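Local coordinates for novel protein similar to vertebrate potassium voltage-gated channel, subfamily H (Eag-related) family (Danio rerio, PDB 3UKN), which probably forms the pore of a voltage-gated potassium channel as one of four subunits, the present piece being its C-linker and cyclic nucleotide-binding homology domain, at residues E56-F61 with L94-K99. Residues are numbered along the deposited sequence; the frame is centred on the assembly and turned at random.
Sequences ELLKDF and LSLIIK
Leu58 and Leu96 make the apolar part of this contact. CD1 of Leu58 meets CD2 of Leu96 at 3.7 Å, methyl to methyl, with the two side chains at about a right angle. The same Leu58 methyl also lies 4.2 Å from Leu96 O. Leu96 packs on Arg66 and Ile69 of helix 63-71 as well, while Leu58 touches Leu21 of the second subunit.

The second touch is between Glu56 and Ile97. CG2 of Ile97 sits over one face of the Glu56 carboxylate, nearly straight above CD at 3.9 Å, with both oxygens little farther from the methyl. The acid reaches it with CG anti to its own backbone N (chi1 -159°) and an extended chain. This is van der Waals contact alone.

No direct hydrogen bond joins the segments. One water links their backbones: it accepts from Leu58 N at 3.1 Å and donates to Leu96 O at 3.2 Å.

In the fold, 56-61 belongs to the C-linker, in the loop between helices 32-45 and 63-71. It bends through two overlapping type I turns, Glu56 to Lys59 and Leu58 to Phe61. Segment 94-99 leads from helix 88-96 into strand 99-103, at the start of the beta roll of the cyclic nucleotide-binding homology domain.

Polar ties flank the contact. Lys99 NZ forms a salt bridge with Asp53 and a hydrogen bond to Ser55 O, both a little ahead of Glu56 in the chain. Leu58 O accepts from Phe61 N at 3.1 Å and also from Arg66 NH1.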
ATOM      1  N   GLU B  56      -4.137  -4.696  -3.449  1.00 43.95           N
ATOM      2  CA  GLU B  56      -4.662  -5.396  -4.614  1.00 38.97           C
ATOM      3  C   GLU B  56      -5.434  -6.600  -4.101  1.00 42.78           C
ATOM      4  O   GLU B  56      -4.848  -7.661  -3.829  1.00 35.29           O
ATOM      5  CB  GLU B  56      -3.501  -5.827  -5.530  1.00 40.26           C
ATOM      6  CG  GLU B  56      -3.853  -6.127  -6.990  1.00 51.57           C
ATOM      7  CD  GLU B  56      -2.643  -6.590  -7.830  1.00 59.72           C
ATOM      8  OE1 GLU B  56      -1.580  -5.918  -7.763  1.00 62.50           O
ATOM      9  OE2 GLU B  56      -2.759  -7.619  -8.560  1.00 54.25           O
ATOM     10  N   LEU B  57      -6.751  -6.438  -3.964  1.00 50.74           N
ATOM     11  CA  LEU B  57      -7.597  -7.443  -3.303  1.00 50.04           C
ATOM     12  C   LEU B  57      -7.748  -8.708  -4.113  1.00 51.04           C
ATOM     13  O   LEU B  57      -8.079  -9.757  -3.569  1.00 56.40           O
ATOM     14  CB  LEU B  57      -8.998  -6.892  -3.020  1.00 59.18           C
ATOM     15  CG  LEU B  57      -9.274  -6.056  -1.767  1.00 66.15           C
ATOM     16  CD1 LEU B  57     -10.545  -5.245  -1.979  1.00 71.28           C
ATOM     17  CD2 LEU B  57      -9.372  -6.926  -0.491  1.00 60.94           C
ATOM     18  N   LEU B  58      -7.509  -8.611  -5.416  1.00 26.21           N
ATOM     19  CA  LEU B  58      -7.895  -9.686  -6.335  1.00 31.22           C
ATOM     20  C   LEU B  58      -6.695 -10.457  -6.847  1.00 31.85           C
ATOM     21  O   LEU B  58      -6.848 -11.426  -7.593  1.00 33.70           O
ATOM     22  CB  LEU B  58      -8.688  -9.120  -7.514  1.00 25.49           C
ATOM     23  CG  LEU B  58      -9.807  -8.153  -7.135  1.00 32.05           C
ATOM     24  CD1 LEU B  58     -10.457  -7.603  -8.375  1.00 35.54           C
ATOM     25  CD2 LEU B  58     -10.850  -8.807  -6.210  1.00 37.51           C
ATOM     26  N   LYS B  59      -5.508 -10.020  -6.435  1.00 40.05           N
ATOM     27  CA  LYS B  59      -4.253 -10.610  -6.889  1.00 46.08           C
ATOM     28  C   LYS B  59      -4.144 -12.129  -6.718  1.00 50.25           C
ATOM     29  O   LYS B  59      -3.587 -12.811  -7.577  1.00 57.90           O
ATOM     30  CB  LYS B  59      -3.067  -9.945  -6.192  1.00 46.20           C
ATOM     31  CG  LYS B  59      -1.734 -10.581  -6.558  1.00 52.78           C
ATOM     32  CD  LYS B  59      -0.561  -9.667  -6.205  1.00 57.15           C
ATOM     33  CE  LYS B  59       0.657  -9.963  -7.079  1.00 59.33           C
ATOM     34  NZ  LYS B  59       1.585  -8.798  -7.100  1.00 55.35           N
ATOM     35  N   ASP B  60      -4.657 -12.646  -5.605  1.00 54.13           N
ATOM     36  CA  ASP B  60      -4.526 -14.068  -5.290  1.00 66.36           C
ATOM     37  C   ASP B  60      -5.691 -14.917  -5.793  1.00 61.66           C
ATOM     38  O   ASP B  60      -5.695 -16.136  -5.651  1.00 66.21           O
ATOM     39  CB  ASP B  60      -4.342 -14.257  -3.788  1.00 74.71           C
ATOM     40  CG  ASP B  60      -3.022 -13.705  -3.299  1.00 78.97           C
ATOM     41  OD1 ASP B  60      -3.003 -13.058  -2.227  1.00 78.61           O
ATOM     42  OD2 ASP B  60      -2.003 -13.910  -3.997  1.00 77.55           O
ATOM     43  N   PHE B  61      -6.680 -14.262  -6.379  1.00 37.56           N
ATOM     44  CA  PHE B  61      -7.828 -14.956  -6.925  1.00 37.90           C
ATOM     45  C   PHE B  61      -7.421 -15.723  -8.183  1.00 50.16           C
ATOM     46  O   PHE B  61      -6.514 -15.304  -8.910  1.00 54.01           O
ATOM     47  CB  PHE B  61      -8.937 -13.957  -7.263  1.00 33.59           C
ATOM     48  CG  PHE B  61      -9.707 -13.475  -6.071  1.00 35.08           C
ATOM     49  CD1 PHE B  61      -9.173 -13.566  -4.794  1.00 48.46           C
ATOM     50  CD2 PHE B  61     -10.973 -12.937  -6.225  1.00 32.83           C
ATOM     51  CE1 PHE B  61      -9.890 -13.122  -3.683  1.00 43.10           C
ATOM     52  CE2 PHE B  61     -11.696 -12.495  -5.128  1.00 36.95           C
ATOM     53  CZ  PHE B  61     -11.159 -12.590  -3.853  1.00 32.39           C
ATOM     54  N   LEU B  94      -5.555  -4.862 -16.422  1.00 27.48           N
ATOM     55  CA  LEU B  94      -5.582  -3.445 -16.104  1.00 22.40           C
ATOM     56  C   LEU B  94      -6.844  -3.039 -15.376  1.00 20.21           C
ATOM     57  O   LEU B  94      -6.820  -2.209 -14.464  1.00 24.81           O
ATOM     58  CB  LEU B  94      -5.435  -2.592 -17.374  1.00 25.62           C
ATOM     59  CG  LEU B  94      -4.041  -2.542 -18.002  1.00 27.51           C
ATOM     60  CD1 LEU B  94      -4.020  -1.664 -19.269  1.00 22.82           C
ATOM     61  CD2 LEU B  94      -3.044  -2.025 -16.987  1.00 31.99           C
ATOM     62  N   SER B  95      -7.962  -3.593 -15.794  1.00 13.49           N
ATOM     63  CA  SER B  95      -9.232  -3.130 -15.251  1.00 33.14           C
ATOM     64  C   SER B  95      -9.355  -3.544 -13.798  1.00 27.92           C
ATOM     65  O   SER B  95     -10.056  -2.891 -13.028  1.00 28.23           O
ATOM     66  CB  SER B  95     -10.430  -3.679 -16.050  1.00 29.82           C
ATOM     67  OG  SER B  95     -10.615  -5.041 -15.757  1.00 28.67           O
ATOM     68  N   LEU B  96      -8.678  -4.630 -13.432  1.00 28.39           N
ATOM     69  CA  LEU B  96      -8.739  -5.127 -12.059  1.00 35.52           C
ATOM     70  C   LEU B  96      -7.870  -4.350 -11.042  1.00 36.15           C
ATOM     71  O   LEU B  96      -8.013  -4.553  -9.838  1.00 38.61           O
ATOM     72  CB  LEU B  96      -8.414  -6.627 -12.018  1.00 36.24           C
ATOM     73  CG  LEU B  96      -9.376  -7.565 -12.753  1.00 32.85           C
ATOM     74  CD1 LEU B  96      -8.779  -8.962 -12.917  1.00 23.04           C
ATOM     75  CD2 LEU B  96     -10.730  -7.620 -12.054  1.00 35.87           C
ATOM     76  N   ILE B  97      -6.976  -3.479 -11.517  1.00 33.59           N
ATOM     77  CA  ILE B  97      -6.112  -2.695 -10.623  1.00 33.72           C
ATOM     78  C   ILE B  97      -6.446  -1.199 -10.682  1.00 39.32           C
ATOM     79  O   ILE B  97      -5.700  -0.362 -10.178  1.00 38.21           O
ATOM     80  CB  ILE B  97      -4.571  -2.891 -10.907  1.00 22.03           C
ATOM     81  CG1 ILE B  97      -4.184  -2.352 -12.300  1.00 24.28           C
ATOM     82  CG2 ILE B  97      -4.140  -4.363 -10.703  1.00 24.60           C
ATOM     83  CD1 ILE B  97      -2.674  -2.406 -12.619  1.00 17.29           C
ATOM     84  N   ILE B  98      -7.576  -0.866 -11.292  1.00 31.85           N
ATOM     85  CA  ILE B  98      -7.999   0.527 -11.381  1.00 31.82           C
ATOM     86  C   ILE B  98      -8.744   0.934 -10.109  1.00 31.48           C
ATOM     87  O   ILE B  98      -9.613   0.211  -9.641  1.00 27.96           O
ATOM     88  CB  ILE B  98      -8.915   0.770 -12.628  1.00 30.44           C
ATOM     89  CG1 ILE B  98      -8.123   0.614 -13.923  1.00 24.84           C
ATOM     90  CG2 ILE B  98      -9.567   2.139 -12.568  1.00 29.27           C
ATOM     91  CD1 ILE B  98      -8.955   0.820 -15.142  1.00 29.56           C
ATOM     92  N   LYS B  99      -8.409   2.096  -9.565  1.00 26.76           N
ATOM     93  CA  LYS B  99      -9.006   2.587  -8.325  1.00 29.55           C
ATOM     94  C   LYS B  99      -9.707   3.895  -8.608  1.00 45.03           C
ATOM     95  O   LYS B  99      -9.535   4.480  -9.679  1.00 35.59           O
ATOM     96  CB  LYS B  99      -7.921   2.881  -7.285  1.00 33.06           C
ATOM     97  CG  LYS B  99      -6.897   1.783  -7.102  1.00 29.85           C
ATOM     98  CD  LYS B  99      -7.372   0.807  -6.059  1.00 27.80           C
ATOM     99  CE  LYS B  99      -6.308  -0.242  -5.781  1.00 34.50           C
ATOM    100  NZ  LYS B  99      -6.815  -1.222  -4.779  1.00 37.28           N
TER
HETATM  101  O   HOH W   1      -6.897  -6.326  -7.465  1.00 44.21           O